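Local coordinates for GTP cyclohydrolase 1 type 2 homolog (Staphylococcus aureus subsp. aureus, PDB 3LNL), which is of unknown function but binds zinc at a dinuclear metal centre and assembles into a toroid-shaped hexamer of the NIF3 family, at residues Val53-Ile58 with Ile88-Gln93; Gly61-Ile66 with Asp95-Ala100; Lys137-Ile142 with Lys201-Ile206. The protein carries 2 engineered substitutions. One frame throughout, in Å; residues are numbered along the deposited sequence.

How the interactions relate
Interactions 1 and 2 belong to the same NIF3 domain, their centres about 8 Å apart. Helix 51-60 runs on into strand 64-67, and helix 83-93 into strand 97-100. Interaction 1 therefore joins the two helices and interaction 2 the two strands that follow them. L91 packs against I65, I96 and L98, so it serves both. Interaction 1 is partly buried and pairs an apolar inner side with a polar outer edge. Interaction 2 is a buried parallel pairing with mostly aliphatic side chains. Interaction 3 lies in the PII-like domain, its centre about 46 Å from that of interaction 2. It is antiparallel and also buried, yet one of its faces carries charged and polar side chains and meets neighbouring subunits.

Interaction 1: residues Val53-Ile58 with Ile88-Gln93; sequences VVNEAI and IRKLIQ
Segments 53-58 and 88-93, on helices 51-60 and 83-93, run nearly parallel, their axes 10.4 Å apart at closest and 15° from parallel. I88 points away from helix 51-60. K90 makes the first crossing. Its CG is anti to the backbone N (chi1 -172°) and lies 3.9 Å from V54 CG1. The chain then bends at chi2 and carries NZ to N55 OD1 at 2.7 Å. This hydrogen bond lies in the plane of the N55 carbonyl, on a lone pair. On the way, K90 CE passes I58 CD1 at 3.9 Å. The aliphatic stem of the lysine thus touches apolar groups while its charge sits at the partly exposed edge. L91 comes next and lies deeper. Its CD2 meets both methyls of V54, with CG2 nearer at 3.8 Å. The two side chains cross at about a right angle. L91 also rests on I65 of strand 64-67. The far side of helix 83-93 meets a second subunit: I92 packs on I92 of that subunit, and Q93 NE2 is hydrogen-bonded to its I92 O. Two parallel helices covering one face of parallel strands are typical of an alpha/beta layer with beta-alpha-beta connections, here in a NIF3 domain.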
loop_
_atom_site.group_PDB
_atom_site.type_symbol
_atom_site.label_atom_id
_atom_site.label_comp_id
_atom_site.label_asym_id
_atom_site.label_seq_id
_atom_site.Cartn_x
_atom_site.Cartn_y
_atom_site.Cartn_z
ATOM N N VAL B 53 6.545 -10.977 38.579
ATOM C CA VAL B 53 5.549 -9.989 38.992
ATOM C C VAL B 53 4.208 -10.684 39.345
ATOM O O VAL B 53 3.561 -10.342 40.343
ATOM C CB VAL B 53 5.366 -8.894 37.939
ATOM C CG1 VAL B 53 4.112 -7.980 38.270
ATOM C CG2 VAL B 53 6.653 -8.071 37.858
ATOM N N VAL B 54 3.830 -11.670 38.553
ATOM C CA VAL B 54 2.620 -12.410 38.801
ATOM C C VAL B 54 2.737 -13.158 40.150
ATOM O O VAL B 54 1.804 -13.113 40.947
ATOM C CB VAL B 54 2.277 -13.380 37.636
ATOM C CG1 VAL B 54 0.970 -14.122 37.926
ATOM C CG2 VAL B 54 2.206 -12.612 36.319
ATOM N N ASN B 55 3.910 -13.744 40.418
ATOM C CA ASN B 55 4.152 -14.474 41.660
ATOM C C ASN B 55 4.087 -13.539 42.818
ATOM O O ASN B 55 3.603 -13.903 43.882
ATOM C CB ASN B 55 5.510 -15.174 41.633
ATOM C CG ASN B 55 5.528 -16.388 40.697
ATOM O OD1 ASN B 55 4.496 -16.985 40.445
ATOM N ND2 ASN B 55 6.713 -16.796 40.272
ATOM N N GLU B 56 4.610 -12.332 42.627
ATOM C CA GLU B 56 4.563 -11.295 43.669
ATOM C C GLU B 56 3.094 -10.865 43.986
ATOM O O GLU B 56 2.718 -10.721 45.148
ATOM C CB GLU B 56 5.432 -10.094 43.230
ATOM C CG GLU B 56 5.435 -8.839 44.156
ATOM C CD GLU B 56 6.155 -7.665 43.502
ATOM O OE1 GLU B 56 6.581 -6.809 44.245
ATOM O OE2 GLU B 56 6.304 -7.573 42.238
ATOM N N ALA B 57 2.263 -10.710 42.971
ATOM C CA ALA B 57 0.826 -10.389 43.195
ATOM C C ALA B 57 0.147 -11.490 43.982
ATOM O O ALA B 57 -0.551 -11.212 44.955
ATOM C CB ALA B 57 0.094 -10.148 41.882
ATOM N N ILE B 58 0.376 -12.739 43.575
ATOM C CA ILE B 58 -0.198 -13.873 44.267
ATOM C C ILE B 58 0.225 -13.866 45.726
ATOM O O ILE B 58 -0.586 -14.081 46.630
ATOM C CB ILE B 58 0.201 -15.194 43.606
ATOM C CG1 ILE B 58 -0.444 -15.287 42.208
ATOM C CG2 ILE B 58 -0.138 -16.437 44.524
ATOM C CD1 ILE B 58 0.149 -16.396 41.286
ATOM N N ILE B 88 0.613 -15.745 30.904
ATOM C CA ILE B 88 -0.782 -15.444 30.656
ATOM C C ILE B 88 -1.635 -16.520 31.339
ATOM O O ILE B 88 -2.665 -16.223 31.971
ATOM C CB ILE B 88 -1.047 -15.386 29.136
ATOM C CG1 ILE B 88 -0.342 -14.184 28.491
ATOM C CG2 ILE B 88 -2.568 -15.381 28.848
ATOM C CD1 ILE B 88 -0.233 -14.320 26.899
ATOM N N ARG B 89 -1.231 -17.786 31.173
ATOM C CA ARG B 89 -1.907 -18.916 31.829
ATOM C C ARG B 89 -1.888 -18.795 33.363
ATOM O O ARG B 89 -2.871 -19.090 34.017
ATOM C CB ARG B 89 -1.310 -20.272 31.406
ATOM C CG ARG B 89 -1.473 -20.583 29.890
ATOM C CD ARG B 89 -0.590 -21.715 29.408
ATOM N NE ARG B 89 -0.848 -22.924 30.178
ATOM C CZ ARG B 89 -1.864 -23.759 29.989
ATOM N NH1 ARG B 89 -2.727 -23.639 28.953
ATOM N NH2 ARG B 89 -1.988 -24.781 30.789
ATOM N N LYS B 90 -0.777 -18.347 33.923
ATOM C CA LYS B 90 -0.706 -18.201 35.357
ATOM C C LYS B 90 -1.675 -17.121 35.854
ATOM O O LYS B 90 -2.319 -17.325 36.876
ATOM C CB LYS B 90 0.741 -17.955 35.820
ATOM C CG LYS B 90 0.890 -17.992 37.388
ATOM C CD LYS B 90 2.169 -18.664 37.825
ATOM C CE LYS B 90 2.217 -19.044 39.296
ATOM N NZ LYS B 90 3.659 -19.347 39.578
ATOM N N LEU B 91 -1.795 -16.010 35.122
ATOM C CA LEU B 91 -2.751 -14.923 35.464
ATOM C C LEU B 91 -4.150 -15.510 35.524
ATOM O O LEU B 91 -4.888 -15.332 36.492
ATOM C CB LEU B 91 -2.692 -13.774 34.418
ATOM C CG LEU B 91 -1.422 -12.930 34.480
ATOM C CD1 LEU B 91 -1.129 -12.092 33.182
ATOM C CD2 LEU B 91 -1.472 -12.031 35.743
ATOM N N ILE B 92 -4.490 -16.250 34.469
ATOM C CA ILE B 92 -5.820 -16.782 34.337
ATOM C C ILE B 92 -6.096 -17.833 35.399
ATOM O O ILE B 92 -7.151 -17.861 36.028
ATOM C CB ILE B 92 -6.065 -17.316 32.899
ATOM C CG1 ILE B 92 -6.060 -16.131 31.932
ATOM C CG2 ILE B 92 -7.410 -18.059 32.832
ATOM C CD1 ILE B 92 -5.980 -16.509 30.391
ATOM N N GLN B 93 -5.136 -18.684 35.628
ATOM C CA GLN B 93 -5.371 -19.752 36.528
ATOM C C GLN B 93 -5.507 -19.264 37.979
ATOM O O GLN B 93 -6.207 -19.904 38.759
ATOM C CB GLN B 93 -4.260 -20.790 36.391
ATOM C CG GLN B 93 -4.512 -21.609 35.140
ATOM C CD GLN B 93 -3.628 -22.782 34.996
ATOM O OE1 GLN B 93 -2.428 -22.679 35.241
ATOM N NE2 GLN B 93 -4.193 -23.910 34.492
#

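Interaction 2: residues Gly61-Ile66 with Asp95-Ala100; sequences GYNTII and DINLIA
Strands 64-67 and 97-100 are parallel neighbours in the mixed sheet of the NIF3 fold. T64 pairs with N97, I65 with L98 and I66 with I99. I65 N bonds to N97 O and I99 N to I65 O, both nearly along the C=O axis. On the face covered by helix 83-93, I65 fits between two bumps. I96 CG2 touches its CD1 at 3.9 Å, and L98 CD1 meets its CG2 at 3.6 Å. With L98 CG anti to the backbone N and the branch turned at chi2, CD1 also lies against I65 O. L91 packs on all three side chains. On the other face, I99 CD1 comes near T64 CG2. Helix 7-17 puts I7 on T64 and N97, and M11 on I99. I66 leans on L340 and L344 of helix 336-350 and lies near H68, a zinc ligand. I96 CD1 touches Y62 O at 3.5 Å. The N63 and N97 amides stand side by side, planes 83° apart. N63 ND2 bonds to E39 O and, through a water, to D95 O; its OD1 takes T41 N and T64 OG1. N97 grips N63 O twice, both donors above the carbonyl plane: the backbone N-H is straight (2.7 Å, 179°), the ND2 bond bent (3.0 Å, 131°).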
loop_
_atom_site.group_PDB
_atom_site.type_symbol
_atom_site.label_atom_id
_atom_site.label_comp_id
_atom_site.label_asym_id
_atom_site.label_seq_id
_atom_site.Cartn_x
_atom_site.Cartn_y
_atom_site.Cartn_z
ATOM N N GLY B 61 -1.542 -11.338 47.831
ATOM C CA GLY B 61 -2.998 -11.381 47.826
ATOM C C GLY B 61 -3.651 -10.307 46.969
ATOM O O GLY B 61 -4.809 -9.979 47.169
ATOM N N TYR B 62 -2.929 -9.779 45.982
ATOM C CA TYR B 62 -3.520 -8.820 45.052
ATOM C C TYR B 62 -3.975 -9.511 43.754
ATOM O O TYR B 62 -3.217 -10.304 43.193
ATOM C CB TYR B 62 -2.527 -7.721 44.707
ATOM C CG TYR B 62 -2.048 -6.872 45.883
ATOM C CD1 TYR B 62 -2.641 -6.940 47.145
ATOM C CD2 TYR B 62 -1.009 -5.993 45.709
ATOM C CE1 TYR B 62 -2.208 -6.126 48.212
ATOM C CE2 TYR B 62 -0.545 -5.205 46.766
ATOM C CZ TYR B 62 -1.152 -5.265 47.993
ATOM O OH TYR B 62 -0.634 -4.457 48.978
ATOM N N ASN B 63 -5.167 -9.149 43.250
ATOM C CA ASN B 63 -5.702 -9.799 42.054
ATOM C C ASN B 63 -5.695 -8.900 40.844
ATOM O O ASN B 63 -6.261 -9.269 39.811
ATOM C CB ASN B 63 -7.098 -10.389 42.306
ATOM C CG ASN B 63 -8.159 -9.322 42.393
ATOM O OD1 ASN B 63 -7.823 -8.160 42.509
ATOM N ND2 ASN B 63 -9.441 -9.704 42.347
ATOM N N THR B 64 -5.011 -7.759 40.929
ATOM C CA THR B 64 -4.965 -6.808 39.822
ATOM C C THR B 64 -3.559 -6.275 39.643
ATOM O O THR B 64 -2.928 -5.797 40.628
ATOM C CB THR B 64 -5.947 -5.639 40.061
ATOM O OG1 THR B 64 -7.246 -6.181 40.293
ATOM C CG2 THR B 64 -6.000 -4.633 38.861
ATOM N N ILE B 65 -3.073 -6.361 38.392
ATOM C CA ILE B 65 -1.791 -5.824 38.008
ATOM C C ILE B 65 -2.073 -4.785 36.961
ATOM O O ILE B 65 -2.810 -5.058 36.007
ATOM C CB ILE B 65 -0.798 -6.902 37.484
ATOM C CG1 ILE B 65 -0.548 -7.927 38.603
ATOM C CG2 ILE B 65 0.569 -6.281 36.945
ATOM C CD1 ILE B 65 0.199 -9.207 38.181
ATOM N N ILE B 66 -1.503 -3.588 37.154
ATOM C CA ILE B 66 -1.464 -2.583 36.111
ATOM C C ILE B 66 -0.005 -2.411 35.613
ATOM O O ILE B 66 0.873 -1.959 36.361
ATOM C CB ILE B 66 -1.957 -1.214 36.597
ATOM C CG1 ILE B 66 -3.378 -1.283 37.142
ATOM C CG2 ILE B 66 -1.917 -0.199 35.360
ATOM C CD1 ILE B 66 -3.879 0.027 37.781
ATOM N N ASP B 95 -6.824 -16.220 38.658
ATOM C CA ASP B 95 -7.808 -15.137 38.632
ATOM C C ASP B 95 -7.182 -13.765 38.914
ATOM O O ASP B 95 -7.713 -12.969 39.679
ATOM C CB ASP B 95 -8.939 -15.452 39.610
ATOM C CG ASP B 95 -9.753 -16.665 39.157
ATOM O OD1 ASP B 95 -9.654 -17.689 39.799
ATOM O OD2 ASP B 95 -10.432 -16.589 38.128
ATOM N N ILE B 96 -6.035 -13.510 38.275
ATOM C CA ILE B 96 -5.401 -12.230 38.316
ATOM C C ILE B 96 -5.765 -11.467 37.040
ATOM O O ILE B 96 -5.732 -11.996 35.900
ATOM C CB ILE B 96 -3.865 -12.329 38.401
ATOM C CG1 ILE B 96 -3.402 -13.313 39.491
ATOM C CG2 ILE B 96 -3.265 -10.923 38.608
ATOM C CD1 ILE B 96 -3.590 -12.882 40.882
ATOM N N ASN B 97 -6.145 -10.220 37.241
ATOM C CA ASN B 97 -6.496 -9.330 36.188
ATOM C C ASN B 97 -5.311 -8.421 35.840
ATOM O O ASN B 97 -4.644 -7.901 36.730
ATOM C CB ASN B 97 -7.663 -8.450 36.641
ATOM C CG ASN B 97 -8.805 -9.238 37.182
ATOM O OD1 ASN B 97 -9.552 -9.830 36.415
ATOM N ND2 ASN B 97 -8.958 -9.254 38.514
ATOM N N LEU B 98 -5.108 -8.181 34.549
ATOM C CA LEU B 98 -3.989 -7.410 34.045
ATOM C C LEU B 98 -4.523 -6.299 33.159
ATOM O O LEU B 98 -5.145 -6.570 32.132
ATOM C CB LEU B 98 -3.003 -8.297 33.241
ATOM C CG LEU B 98 -1.834 -7.505 32.600
ATOM C CD1 LEU B 98 -0.943 -6.810 33.712
ATOM C CD2 LEU B 98 -0.976 -8.360 31.671
ATOM N N ILE B 99 -4.223 -5.070 33.542
ATOM C CA ILE B 99 -4.575 -3.881 32.763
ATOM C C ILE B 99 -3.282 -3.221 32.270
ATOM O O ILE B 99 -2.312 -3.131 33.015
ATOM C CB ILE B 99 -5.327 -2.855 33.687
ATOM C CG1 ILE B 99 -6.668 -3.460 34.163
ATOM C CG2 ILE B 99 -5.450 -1.442 33.014
ATOM C CD1 ILE B 99 -7.279 -2.728 35.471
ATOM N N ALA B 100 -3.269 -2.795 31.011
ATOM C CA ALA B 100 -2.146 -2.112 30.455
ATOM C C ALA B 100 -2.504 -0.635 30.282
ATOM O O ALA B 100 -3.496 -0.276 29.608
ATOM C CB ALA B 100 -1.755 -2.684 29.055
HETATM O O HOH W 1 -9.542 -12.584 41.861
#

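Interaction 3: residues Lys137-Ile142 with Lys201-Ile206; sequences KVQTYI and KIEFMI
Segments 137-142 and 201-206 are antiparallel strands, 155° apart in direction. V138 with F204 and T140 with I202 are hydrogen-bonded pairs, each with two backbone bonds. V138 N to F204 O and I202 N to T140 O are both 2.8 Å and run nearly along the C=O axis. Q139 with E203 lies between them, and K137 with M205 and Y141 with K201 flank them; all three are non-hydrogen-bonded pairs. On the V138 face, F204 CG takes the crowded position between backbone N and carbonyl carbon (chi1 59°). V138 CB sits over the ring face, offset toward the rim, 3.8 Å from the centroid, a CH-pi contact. V138 CG2 reaches on to I206 CG1 at 3.7 Å. Further along, I142 CG2 and I202 CD1 press together at 3.4 Å, tighter than usual. Helices 147-156 and 211-221 cover this face, as expected of the PII-like domain. The opposite face is mainly polar, with M205 SD against K137 CG. K201 runs alongside the Y141 ring, its CG 3.4 Å from CE2. Its chain bends at chi4, so that NZ gives a hydrogen bond to Q139 OE1 (2.8 Å) from above the amide carbonyl plane. The same NZ forms a salt bridge to E203 OE1 at 2.8 Å. E203 OE2 is hydrogen-bonded to Y141 OH of a third subunit, and K137 NZ, whose position is less certain, makes a salt bridge to D230 of that subunit.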
loop_
_atom_site.group_PDB
_atom_site.type_symbol
_atom_site.label_atom_id
_atom_site.label_comp_id
_atom_site.label_asym_id
_atom_site.label_seq_id
_atom_site.Cartn_x
_atom_site.Cartn_y
_atom_site.Cartn_z
ATOM N N LYS B 137 -18.028 23.792 16.578
ATOM C CA LYS B 137 -18.830 24.944 16.956
ATOM C C LYS B 137 -20.187 24.781 16.270
ATOM O O LYS B 137 -20.274 24.785 15.045
ATOM C CB LYS B 137 -18.161 26.248 16.577
ATOM C CG LYS B 137 -18.648 27.439 17.388
ATOM C CD LYS B 137 -17.863 28.699 16.954
ATOM C CE LYS B 137 -17.255 29.429 18.150
ATOM N NZ LYS B 137 -16.188 30.383 17.651
ATOM N N VAL B 138 -21.211 24.568 17.090
ATOM C CA VAL B 138 -22.585 24.451 16.642
ATOM C C VAL B 138 -23.151 25.846 16.504
ATOM O O VAL B 138 -23.019 26.656 17.420
ATOM C CB VAL B 138 -23.436 23.662 17.657
ATOM C CG1 VAL B 138 -24.877 23.428 17.111
ATOM C CG2 VAL B 138 -22.764 22.331 17.967
ATOM N N GLN B 139 -23.755 26.125 15.353
ATOM C CA GLN B 139 -24.404 27.402 15.081
ATOM C C GLN B 139 -25.847 27.146 14.658
ATOM O O GLN B 139 -26.095 26.462 13.672
ATOM C CB GLN B 139 -23.667 28.174 13.964
ATOM C CG GLN B 139 -22.273 28.650 14.411
ATOM C CD GLN B 139 -21.502 29.438 13.341
ATOM O OE1 GLN B 139 -20.689 30.305 13.684
ATOM N NE2 GLN B 139 -21.738 29.132 12.064
ATOM N N THR B 140 -26.787 27.687 15.420
ATOM C CA THR B 140 -28.189 27.710 15.011
ATOM C C THR B 140 -28.706 29.160 14.948
ATOM O O THR B 140 -28.157 30.068 15.579
ATOM C CB THR B 140 -29.114 26.861 15.935
ATOM O OG1 THR B 140 -28.445 25.659 16.350
ATOM C CG2 THR B 140 -30.365 26.472 15.196
ATOM N N TYR B 141 -29.757 29.344 14.151
ATOM C CA TYR B 141 -30.400 30.630 13.951
ATOM C C TYR B 141 -31.845 30.518 14.432
ATOM O O TYR B 141 -32.553 29.573 14.064
ATOM C CB TYR B 141 -30.317 30.994 12.470
ATOM C CG TYR B 141 -28.885 31.037 11.985
ATOM C CD1 TYR B 141 -28.220 29.870 11.616
ATOM C CD2 TYR B 141 -28.179 32.245 11.929
ATOM C CE1 TYR B 141 -26.894 29.906 11.186
ATOM C CE2 TYR B 141 -26.858 32.288 11.498
ATOM C CZ TYR B 141 -26.222 31.112 11.132
ATOM O OH TYR B 141 -24.917 31.150 10.708
ATOM N N ILE B 142 -32.268 31.473 15.265
ATOM C CA ILE B 142 -33.540 31.371 16.007
ATOM C C ILE B 142 -34.139 32.758 16.395
ATOM O O ILE B 142 -33.407 33.657 16.803
ATOM C CB ILE B 142 -33.333 30.464 17.272
ATOM C CG1 ILE B 142 -34.670 29.930 17.791
ATOM C CG2 ILE B 142 -32.552 31.205 18.364
ATOM C CD1 ILE B 142 -34.530 28.870 18.857
ATOM N N LYS B 201 -28.421 34.325 16.148
ATOM C CA LYS B 201 -27.464 33.266 15.887
ATOM C C LYS B 201 -26.829 32.872 17.222
ATOM O O LYS B 201 -26.034 33.624 17.806
ATOM C CB LYS B 201 -26.404 33.744 14.890
ATOM C CG LYS B 201 -25.331 32.719 14.547
ATOM C CD LYS B 201 -24.176 33.345 13.737
ATOM C CE LYS B 201 -23.060 32.340 13.569
ATOM N NZ LYS B 201 -21.697 32.945 13.544
ATOM N N ILE B 202 -27.207 31.700 17.711
ATOM C CA ILE B 202 -26.659 31.173 18.957
ATOM C C ILE B 202 -25.535 30.175 18.620
ATOM O O ILE B 202 -25.659 29.388 17.686
ATOM C CB ILE B 202 -27.734 30.465 19.799
ATOM C CG1 ILE B 202 -29.067 31.233 19.753
ATOM C CG2 ILE B 202 -27.265 30.319 21.253
ATOM C CD1 ILE B 202 -30.168 30.675 20.696
ATOM N N GLU B 203 -24.444 30.234 19.375
ATOM C CA GLU B 203 -23.290 29.344 19.184
ATOM C C GLU B 203 -22.909 28.617 20.487
ATOM O O GLU B 203 -23.083 29.134 21.592
ATOM C CB GLU B 203 -22.066 30.120 18.689
ATOM C CG GLU B 203 -22.348 31.157 17.580
ATOM C CD GLU B 203 -21.102 31.952 17.167
ATOM O OE1 GLU B 203 -21.207 32.799 16.249
ATOM O OE2 GLU B 203 -20.017 31.740 17.753
ATOM N N PHE B 204 -22.380 27.417 20.337
ATOM C CA PHE B 204 -21.817 26.686 21.462
ATOM C C PHE B 204 -20.906 25.564 20.958
ATOM O O PHE B 204 -20.860 25.258 19.750
ATOM C CB PHE B 204 -22.922 26.144 22.380
ATOM C CG PHE B 204 -23.892 25.227 21.696
ATOM C CD1 PHE B 204 -23.757 23.841 21.803
ATOM C CD2 PHE B 204 -24.954 25.743 20.961
ATOM C CE1 PHE B 204 -24.655 22.986 21.183
ATOM C CE2 PHE B 204 -25.859 24.893 20.349
ATOM C CZ PHE B 204 -25.706 23.503 20.461
ATOM N N MET B 205 -20.189 24.967 21.899
ATOM C CA MET B 205 -19.178 23.955 21.604
ATOM C C MET B 205 -19.697 22.575 21.917
ATOM O O MET B 205 -20.442 22.397 22.861
ATOM C CB MET B 205 -17.915 24.237 22.414
ATOM C CG MET B 205 -17.253 25.547 22.047
ATOM S SD MET B 205 -16.761 25.560 20.288
ATOM C CE MET B 205 -15.427 24.315 20.318
ATOM N N ILE B 206 -19.323 21.607 21.098
ATOM C CA ILE B 206 -19.505 20.207 21.445
ATOM C C ILE B 206 -18.220 19.434 21.128
ATOM O O ILE B 206 -17.435 19.825 20.253
ATOM C CB ILE B 206 -20.697 19.567 20.680
ATOM C CG1 ILE B 206 -20.501 19.706 19.159
ATOM C CG2 ILE B 206 -22.034 20.176 21.148
ATOM C CD1 ILE B 206 -21.198 18.634 18.319
#